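Local coordinates for DUF115 domain-containing protein (Magnetospirillum magneticum AMB-1, PDB 5MU5) that probably attaches a sugar to flagellin, as a Maf glycosyltransferase involved in bacterial flagella formation, at residues 480-492 with 497-509. Numbering follows the deposited sequence.
Sequences IGRYRPAANAFNC and MIENTRPLSSQSL
R502 donates its backbone N-H to A489 O at 2.8 Å, and R502 O accepts N491 N at 2.9 Å, illustrating how a short parallel strand is added to the edge of a sheet. L504 N continues the bonding just past the strand by reaching N491 O, which also receives N458 ND2, so one strand carbonyl takes two donors. Three waters add bridges: one joins A489 N to N500 O, another ties N491 ND2 to I498 N and T501 OG1, and a third links C492 O with S506 N.

Side-chain polar contact centres on N500, inside the type II turn from I498 to T501. Its OD1 accepts R484 NH1 at 3.2 Å on a lone pair in the carbonyl plane, the guanidinium standing 79° from the amide, while ND2 lies 3.4 Å from G481 CA and bonds to G477 O in the helix. With an alanine here, R484 NH1 and G477 O would probably lose their amide partners and a gap would open beside G481.

Side-chain packing adds to this. I480 CG2, anti to its own N, lies 3.8 Å from N500 CB, and its CD1 meets T501 CG2, the I480 and T501 side chains crossing at about a right angle. On the sheet face bearing F490 and R502, the two side chains run side by side with R502 NH2 3.7 Å from F490 CE2, the guanidinium oblique to the ring and their planes 75° apart. L504 CD2 touches F490 CB, and Y410 stacks on the F490 ring.

Backbone bonds thus fix 502-503 as the outermost strand beside 488-491, while N500, with I480 packed against it, joins the preceding turn to the last turns of helix 467-482 and the loop after it.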
ATOM      1  N   ILE A 480      -4.451 -18.774  -2.443  1.00 33.45           N
ATOM      2  CA  ILE A 480      -4.818 -20.123  -2.837  1.00 33.12           C
ATOM      3  C   ILE A 480      -4.715 -20.279  -4.345  1.00 35.34           C
ATOM      4  O   ILE A 480      -4.160 -21.269  -4.837  1.00 36.96           O
ATOM      5  CB  ILE A 480      -6.191 -20.516  -2.289  1.00 32.84           C
ATOM      6  CG1 ILE A 480      -6.084 -20.698  -0.764  1.00 32.61           C
ATOM      7  CG2 ILE A 480      -6.646 -21.823  -2.895  1.00 33.70           C
ATOM      8  CD1 ILE A 480      -7.409 -20.716  -0.033  1.00 32.76           C
ATOM      9  N   GLY A 481      -5.223 -19.288  -5.077  1.00 35.04           N
ATOM     10  CA  GLY A 481      -5.114 -19.269  -6.530  1.00 36.29           C
ATOM     11  C   GLY A 481      -3.703 -19.419  -7.085  1.00 35.53           C
ATOM     12  O   GLY A 481      -3.505 -20.088  -8.070  1.00 37.14           O
ATOM     13  N   ARG A 482      -2.716 -18.827  -6.443  1.00 37.44           N
ATOM     14  CA  ARG A 482      -1.330 -18.956  -6.907  1.00 40.54           C
ATOM     15  C   ARG A 482      -0.742 -20.382  -6.810  1.00 41.12           C
ATOM     16  O   ARG A 482       0.289 -20.655  -7.409  1.00 44.66           O
ATOM     17  CB  ARG A 482      -0.439 -17.964  -6.179  1.00 42.95           C
ATOM     18  CG  ARG A 482      -0.806 -16.520  -6.493  1.00 48.33           C
ATOM     19  CD  ARG A 482       0.018 -15.521  -5.698  1.00 55.01           C
ATOM     20  NE  ARG A 482       1.433 -15.658  -6.027  1.00 63.98           N
ATOM     21  CZ  ARG A 482       2.439 -15.119  -5.338  1.00 72.92           C
ATOM     22  NH1 ARG A 482       2.208 -14.387  -4.249  1.00 73.08           N
ATOM     23  NH2 ARG A 482       3.693 -15.326  -5.744  1.00 76.89           N
ATOM     24  N   TYR A 483      -1.401 -21.295  -6.095  1.00 39.16           N
ATOM     25  CA  TYR A 483      -0.917 -22.670  -5.974  1.00 37.51           C
ATOM     26  C   TYR A 483      -1.805 -23.682  -6.669  1.00 40.02           C
ATOM     27  O   TYR A 483      -1.646 -24.890  -6.486  1.00 40.37           O
ATOM     28  CB  TYR A 483      -0.789 -23.039  -4.488  1.00 37.41           C
ATOM     29  CG  TYR A 483       0.334 -22.342  -3.739  1.00 35.24           C
ATOM     30  CD1 TYR A 483       0.154 -21.080  -3.197  1.00 35.11           C
ATOM     31  CD2 TYR A 483       1.561 -22.948  -3.578  1.00 35.13           C
ATOM     32  CE1 TYR A 483       1.174 -20.437  -2.502  1.00 35.54           C
ATOM     33  CE2 TYR A 483       2.582 -22.339  -2.869  1.00 34.85           C
ATOM     34  CZ  TYR A 483       2.385 -21.088  -2.335  1.00 35.03           C
ATOM     35  OH  TYR A 483       3.388 -20.483  -1.645  1.00 33.51           O
ATOM     36  N   ARG A 484      -2.785 -23.212  -7.426  1.00 44.51           N
ATOM     37  CA  ARG A 484      -3.610 -24.129  -8.212  1.00 49.06           C
ATOM     38  C   ARG A 484      -2.841 -24.469  -9.480  1.00 47.02           C
ATOM     39  O   ARG A 484      -1.981 -23.700  -9.889  1.00 52.03           O
ATOM     40  CB  ARG A 484      -4.993 -23.529  -8.481  1.00 51.82           C
ATOM     41  CG  ARG A 484      -5.806 -23.451  -7.195  1.00 53.39           C
ATOM     42  CD  ARG A 484      -7.263 -23.162  -7.445  1.00 58.99           C
ATOM     43  NE  ARG A 484      -7.851 -24.159  -8.333  1.00 67.00           N
ATOM     44  CZ  ARG A 484      -9.067 -24.071  -8.867  1.00 69.13           C
ATOM     45  NH1 ARG A 484      -9.860 -23.035  -8.600  1.00 67.52           N
ATOM     46  NH2 ARG A 484      -9.495 -25.036  -9.670  1.00 70.82           N
ATOM     47  N   PRO A 485      -3.087 -25.646 -10.072  1.00 47.94           N
ATOM     48  CA  PRO A 485      -4.060 -26.662  -9.698  1.00 48.05           C
ATOM     49  C   PRO A 485      -3.590 -27.676  -8.650  1.00 45.45           C
ATOM     50  O   PRO A 485      -4.363 -28.544  -8.282  1.00 46.04           O
ATOM     51  CB  PRO A 485      -4.293 -27.376 -11.025  1.00 50.33           C
ATOM     52  CG  PRO A 485      -2.933 -27.351 -11.671  1.00 50.63           C
ATOM     53  CD  PRO A 485      -2.209 -26.134 -11.156  1.00 49.35           C
ATOM     54  N   ALA A 486      -2.351 -27.598  -8.179  1.00 44.59           N
ATOM     55  CA  ALA A 486      -1.888 -28.505  -7.100  1.00 44.28           C
ATOM     56  C   ALA A 486      -2.714 -28.326  -5.810  1.00 44.06           C
ATOM     57  O   ALA A 486      -3.116 -29.307  -5.189  1.00 43.77           O
ATOM     58  CB  ALA A 486      -0.410 -28.296  -6.806  1.00 43.84           C
ATOM     59  N   ALA A 487      -2.967 -27.076  -5.421  1.00 44.15           N
ATOM     60  CA  ALA A 487      -3.818 -26.769  -4.261  1.00 41.86           C
ATOM     61  C   ALA A 487      -5.268 -27.188  -4.473  1.00 41.65           C
ATOM     62  O   ALA A 487      -5.876 -26.874  -5.492  1.00 42.10           O
ATOM     63  CB  ALA A 487      -3.777 -25.285  -3.966  1.00 42.62           C
ATOM     64  N   ASN A 488      -5.813 -27.871  -3.481  1.00 41.89           N
ATOM     65  CA  ASN A 488      -7.194 -28.275  -3.455  1.00 43.82           C
ATOM     66  C   ASN A 488      -7.808 -27.819  -2.108  1.00 40.14           C
ATOM     67  O   ASN A 488      -7.619 -28.457  -1.078  1.00 45.55           O
ATOM     68  CB  ASN A 488      -7.201 -29.785  -3.630  1.00 51.54           C
ATOM     69  CG  ASN A 488      -8.552 -30.340  -3.958  1.00 60.35           C
ATOM     70  OD1 ASN A 488      -9.347 -29.731  -4.681  1.00 65.28           O
ATOM     71  ND2 ASN A 488      -8.821 -31.532  -3.438  1.00 69.74           N
ATOM     72  N   ALA A 489      -8.520 -26.702  -2.116  1.00 36.20           N
ATOM     73  CA  ALA A 489      -9.039 -26.097  -0.901  1.00 35.06           C
ATOM     74  C   ALA A 489     -10.549 -26.224  -0.728  1.00 34.04           C
ATOM     75  O   ALA A 489     -11.318 -25.925  -1.629  1.00 34.39           O
ATOM     76  CB  ALA A 489      -8.643 -24.635  -0.852  1.00 34.58           C
ATOM     77  N   PHE A 490     -10.956 -26.651   0.462  1.00 35.25           N
ATOM     78  CA  PHE A 490     -12.351 -26.833   0.803  1.00 35.16           C
ATOM     79  C   PHE A 490     -12.730 -25.879   1.904  1.00 35.46           C
ATOM     80  O   PHE A 490     -11.943 -25.623   2.799  1.00 37.36           O
ATOM     81  CB  PHE A 490     -12.593 -28.265   1.230  1.00 37.25           C
ATOM     82  CG  PHE A 490     -12.240 -29.259   0.169  1.00 41.92           C
ATOM     83  CD1 PHE A 490     -10.966 -29.802   0.105  1.00 43.04           C
ATOM     84  CD2 PHE A 490     -13.161 -29.605  -0.810  1.00 44.39           C
ATOM     85  CE1 PHE A 490     -10.635 -30.702  -0.887  1.00 43.91           C
ATOM     86  CE2 PHE A 490     -12.835 -30.506  -1.797  1.00 43.90           C
ATOM     87  CZ  PHE A 490     -11.574 -31.047  -1.843  1.00 45.26           C
ATOM     88  N   ASN A 491     -13.916 -25.294   1.810  1.00 36.87           N
ATOM     89  CA  ASN A 491     -14.370 -24.388   2.844  1.00 37.92           C
ATOM     90  C   ASN A 491     -15.543 -25.052   3.515  1.00 37.45           C
ATOM     91  O   ASN A 491     -16.564 -25.259   2.871  1.00 35.28           O
ATOM     92  CB  ASN A 491     -14.777 -23.041   2.259  1.00 37.39           C
ATOM     93  CG  ASN A 491     -15.108 -22.013   3.330  1.00 39.12           C
ATOM     94  OD1 ASN A 491     -14.964 -22.264   4.542  1.00 40.09           O
ATOM     95  ND2 ASN A 491     -15.551 -20.839   2.891  1.00 37.45           N
ATOM     96  N   CYS A 492     -15.367 -25.413   4.789  1.00 35.46           N
ATOM     97  CA  CYS A 492     -16.429 -25.996   5.601  1.00 36.87           C
ATOM     98  C   CYS A 492     -17.138 -24.961   6.476  1.00 36.86           C
ATOM     99  O   CYS A 492     -18.108 -25.290   7.184  1.00 36.29           O
ATOM    100  CB  CYS A 492     -15.872 -27.126   6.490  1.00 41.52           C
ATOM    101  SG  CYS A 492     -15.025 -28.470   5.595  1.00 41.69           S
ATOM    102  N   MET A 497     -18.408 -16.904   0.676  1.00 32.36           N
ATOM    103  CA  MET A 497     -17.769 -17.651  -0.389  1.00 33.28           C
ATOM    104  C   MET A 497     -16.350 -17.079  -0.599  1.00 33.26           C
ATOM    105  O   MET A 497     -16.148 -15.861  -0.729  1.00 32.24           O
ATOM    106  CB  MET A 497     -18.584 -17.486  -1.690  1.00 35.45           C
ATOM    107  CG  MET A 497     -18.053 -18.286  -2.875  1.00 39.12           C
ATOM    108  SD  MET A 497     -18.176 -20.079  -2.616  1.00 44.61           S
ATOM    109  CE  MET A 497     -19.890 -20.283  -3.142  1.00 41.04           C
ATOM    110  N   ILE A 498     -15.363 -17.960  -0.612  1.00 32.63           N
ATOM    111  CA  ILE A 498     -13.988 -17.586  -0.884  1.00 32.48           C
ATOM    112  C   ILE A 498     -13.594 -18.181  -2.247  1.00 32.99           C
ATOM    113  O   ILE A 498     -13.792 -19.372  -2.490  1.00 33.86           O
ATOM    114  CB  ILE A 498     -13.063 -18.114   0.219  1.00 32.66           C
ATOM    115  CG1 ILE A 498     -13.544 -17.607   1.590  1.00 33.33           C
ATOM    116  CG2 ILE A 498     -11.632 -17.702  -0.043  1.00 32.24           C
ATOM    117  CD1 ILE A 498     -12.906 -18.307   2.772  1.00 33.71           C
ATOM    118  N   GLU A 499     -13.083 -17.347  -3.144  1.00 32.76           N
ATOM    119  CA  GLU A 499     -12.587 -17.819  -4.441  1.00 34.84           C
ATOM    120  C   GLU A 499     -11.531 -18.904  -4.270  1.00 36.43           C
ATOM    121  O   GLU A 499     -10.757 -18.895  -3.309  1.00 38.15           O
ATOM    122  CB  GLU A 499     -11.891 -16.690  -5.225  1.00 37.24           C
ATOM    123  CG  GLU A 499     -12.785 -15.600  -5.747  1.00 40.66           C
ATOM    124  CD  GLU A 499     -12.004 -14.517  -6.491  1.00 46.68           C
ATOM    125  OE1 GLU A 499     -11.311 -14.832  -7.485  1.00 48.73           O
ATOM    126  OE2 GLU A 499     -12.094 -13.335  -6.096  1.00 50.09           O
ATOM    127  N   ASN A 500     -11.471 -19.786  -5.259  1.00 36.48           N
ATOM    128  CA  ASN A 500     -10.537 -20.888  -5.303  1.00 36.95           C
ATOM    129  C   ASN A 500     -10.713 -21.921  -4.198  1.00 36.93           C
ATOM    130  O   ASN A 500      -9.767 -22.628  -3.862  1.00 38.30           O
ATOM    131  CB  ASN A 500      -9.124 -20.344  -5.349  1.00 37.07           C
ATOM    132  CG  ASN A 500      -8.868 -19.573  -6.608  1.00 35.01           C
ATOM    133  OD1 ASN A 500      -9.093 -20.089  -7.668  1.00 37.19           O
ATOM    134  ND2 ASN A 500      -8.384 -18.357  -6.497  1.00 33.97           N
ATOM    135  N   THR A 501     -11.923 -22.014  -3.655  1.00 35.91           N
ATOM    136  CA  THR A 501     -12.256 -23.006  -2.631  1.00 38.96           C
ATOM    137  C   THR A 501     -13.532 -23.675  -3.055  1.00 39.38           C
ATOM    138  O   THR A 501     -14.301 -23.080  -3.786  1.00 39.68           O
ATOM    139  CB  THR A 501     -12.530 -22.373  -1.234  1.00 38.31           C
ATOM    140  OG1 THR A 501     -13.728 -21.588  -1.284  1.00 38.58           O
ATOM    141  CG2 THR A 501     -11.397 -21.516  -0.792  1.00 37.70           C
ATOM    142  N   ARG A 502     -13.770 -24.902  -2.611  1.00 41.66           N
ATOM    143  CA  ARG A 502     -15.040 -25.566  -2.894  1.00 44.59           C
ATOM    144  C   ARG A 502     -15.807 -25.700  -1.588  1.00 41.50           C
ATOM    145  O   ARG A 502     -15.265 -26.121  -0.595  1.00 39.11           O
ATOM    146  CB  ARG A 502     -14.847 -26.942  -3.533  1.00 50.88           C
ATOM    147  CG  ARG A 502     -14.938 -26.963  -5.052  1.00 61.48           C
ATOM    148  CD  ARG A 502     -15.329 -28.344  -5.590  1.00 70.56           C
ATOM    149  NE  ARG A 502     -14.345 -29.372  -5.241  1.00 77.45           N
ATOM    150  CZ  ARG A 502     -13.175 -29.559  -5.861  1.00 82.25           C
ATOM    151  NH1 ARG A 502     -12.818 -28.785  -6.883  1.00 88.40           N
ATOM    152  NH2 ARG A 502     -12.346 -30.523  -5.455  1.00 78.94           N
ATOM    153  N   PRO A 503     -17.074 -25.312  -1.578  1.00 38.83           N
ATOM    154  CA  PRO A 503     -17.875 -25.520  -0.382  1.00 38.18           C
ATOM    155  C   PRO A 503     -17.921 -26.993  -0.034  1.00 38.94           C
ATOM    156  O   PRO A 503     -17.994 -27.816  -0.920  1.00 42.56           O
ATOM    157  CB  PRO A 503     -19.272 -25.066  -0.822  1.00 37.10           C
ATOM    158  CG  PRO A 503     -19.011 -24.075  -1.904  1.00 37.33           C
ATOM    159  CD  PRO A 503     -17.800 -24.570  -2.622  1.00 37.75           C
ATOM    160  N   LEU A 504     -17.899 -27.328   1.236  1.00 38.95           N
ATOM    161  CA  LEU A 504     -17.947 -28.716   1.656  1.00 39.33           C
ATOM    162  C   LEU A 504     -18.490 -28.746   3.058  1.00 39.28           C
ATOM    163  O   LEU A 504     -17.937 -28.122   3.940  1.00 38.09           O
ATOM    164  CB  LEU A 504     -16.547 -29.336   1.673  1.00 40.82           C
ATOM    165  CG  LEU A 504     -16.487 -30.800   2.128  1.00 41.50           C
ATOM    166  CD1 LEU A 504     -17.101 -31.718   1.083  1.00 41.63           C
ATOM    167  CD2 LEU A 504     -15.068 -31.252   2.394  1.00 43.51           C
ATOM    168  N   SER A 505     -19.595 -29.450   3.245  1.00 41.06           N
ATOM    169  CA  SER A 505     -20.148 -29.704   4.559  1.00 40.64           C
ATOM    170  C   SER A 505     -19.157 -30.607   5.280  1.00 41.68           C
ATOM    171  O   SER A 505     -18.652 -31.564   4.693  1.00 40.86           O
ATOM    172  CB  SER A 505     -21.495 -30.394   4.406  1.00 42.48           C
ATOM    173  OG  SER A 505     -21.880 -30.997   5.610  1.00 47.98           O
ATOM    174  N   SER A 506     -18.856 -30.300   6.536  1.00 42.59           N
ATOM    175  CA  SER A 506     -17.902 -31.098   7.303  1.00 44.38           C
ATOM    176  C   SER A 506     -18.384 -32.554   7.497  1.00 46.72           C
ATOM    177  O   SER A 506     -17.572 -33.431   7.773  1.00 46.52           O
ATOM    178  CB  SER A 506     -17.565 -30.433   8.645  1.00 43.28           C
ATOM    179  OG  SER A 506     -18.683 -30.422   9.492  1.00 45.51           O
ATOM    180  N   GLN A 507     -19.686 -32.804   7.333  1.00 46.19           N
ATOM    181  CA  GLN A 507     -20.198 -34.168   7.340  1.00 47.35           C
ATOM    182  C   GLN A 507     -19.792 -34.952   6.088  1.00 44.66           C
ATOM    183  O   GLN A 507     -19.826 -36.160   6.092  1.00 44.77           O
ATOM    184  CB  GLN A 507     -21.715 -34.184   7.443  1.00 50.27           C
ATOM    185  CG  GLN A 507     -22.262 -33.553   8.699  1.00 53.35           C
ATOM    186  CD  GLN A 507     -23.734 -33.873   8.858  1.00 59.58           C
ATOM    187  OE1 GLN A 507     -24.098 -35.029   9.073  1.00 68.25           O
ATOM    188  NE2 GLN A 507     -24.589 -32.862   8.748  1.00 59.38           N
ATOM    189  N   SER A 508     -19.434 -34.273   5.009  1.00 44.36           N
ATOM    190  CA  SER A 508     -19.018 -34.960   3.779  1.00 46.18           C
ATOM    191  C   SER A 508     -17.517 -35.138   3.700  1.00 46.05           C
ATOM    192  O   SER A 508     -17.037 -35.773   2.773  1.00 46.77           O
ATOM    193  CB  SER A 508     -19.464 -34.182   2.545  1.00 47.51           C
ATOM    194  OG  SER A 508     -20.873 -34.144   2.457  1.00 48.14           O
ATOM    195  N   LEU A 509     -16.784 -34.578   4.656  1.00 44.44           N
ATOM    196  CA  LEU A 509     -15.333 -34.663   4.650  1.00 47.62           C
ATOM    197  C   LEU A 509     -14.862 -36.095   4.861  1.00 47.98           C
ATOM    198  O   LEU A 509     -15.246 -36.714   5.832  1.00 50.65           O
ATOM    199  CB  LEU A 509     -14.773 -33.759   5.745  1.00 48.70           C
ATOM    200  CG  LEU A 509     -13.268 -33.711   5.991  1.00 50.67           C
ATOM    201  CD1 LEU A 509     -12.868 -32.341   6.530  1.00 51.15           C
ATOM    202  CD2 LEU A 509     -12.814 -34.807   6.942  1.00 50.34           C
TER
HETATM  203  O   HOH W   1      -8.668 -25.006  -4.597  1.00 39.42           O
HETATM  204  O   HOH W   2     -15.717 -20.590  -0.018  1.00 34.15           O
HETATM  205  O   HOH W   3     -19.303 -27.490   7.518  1.00 38.71           O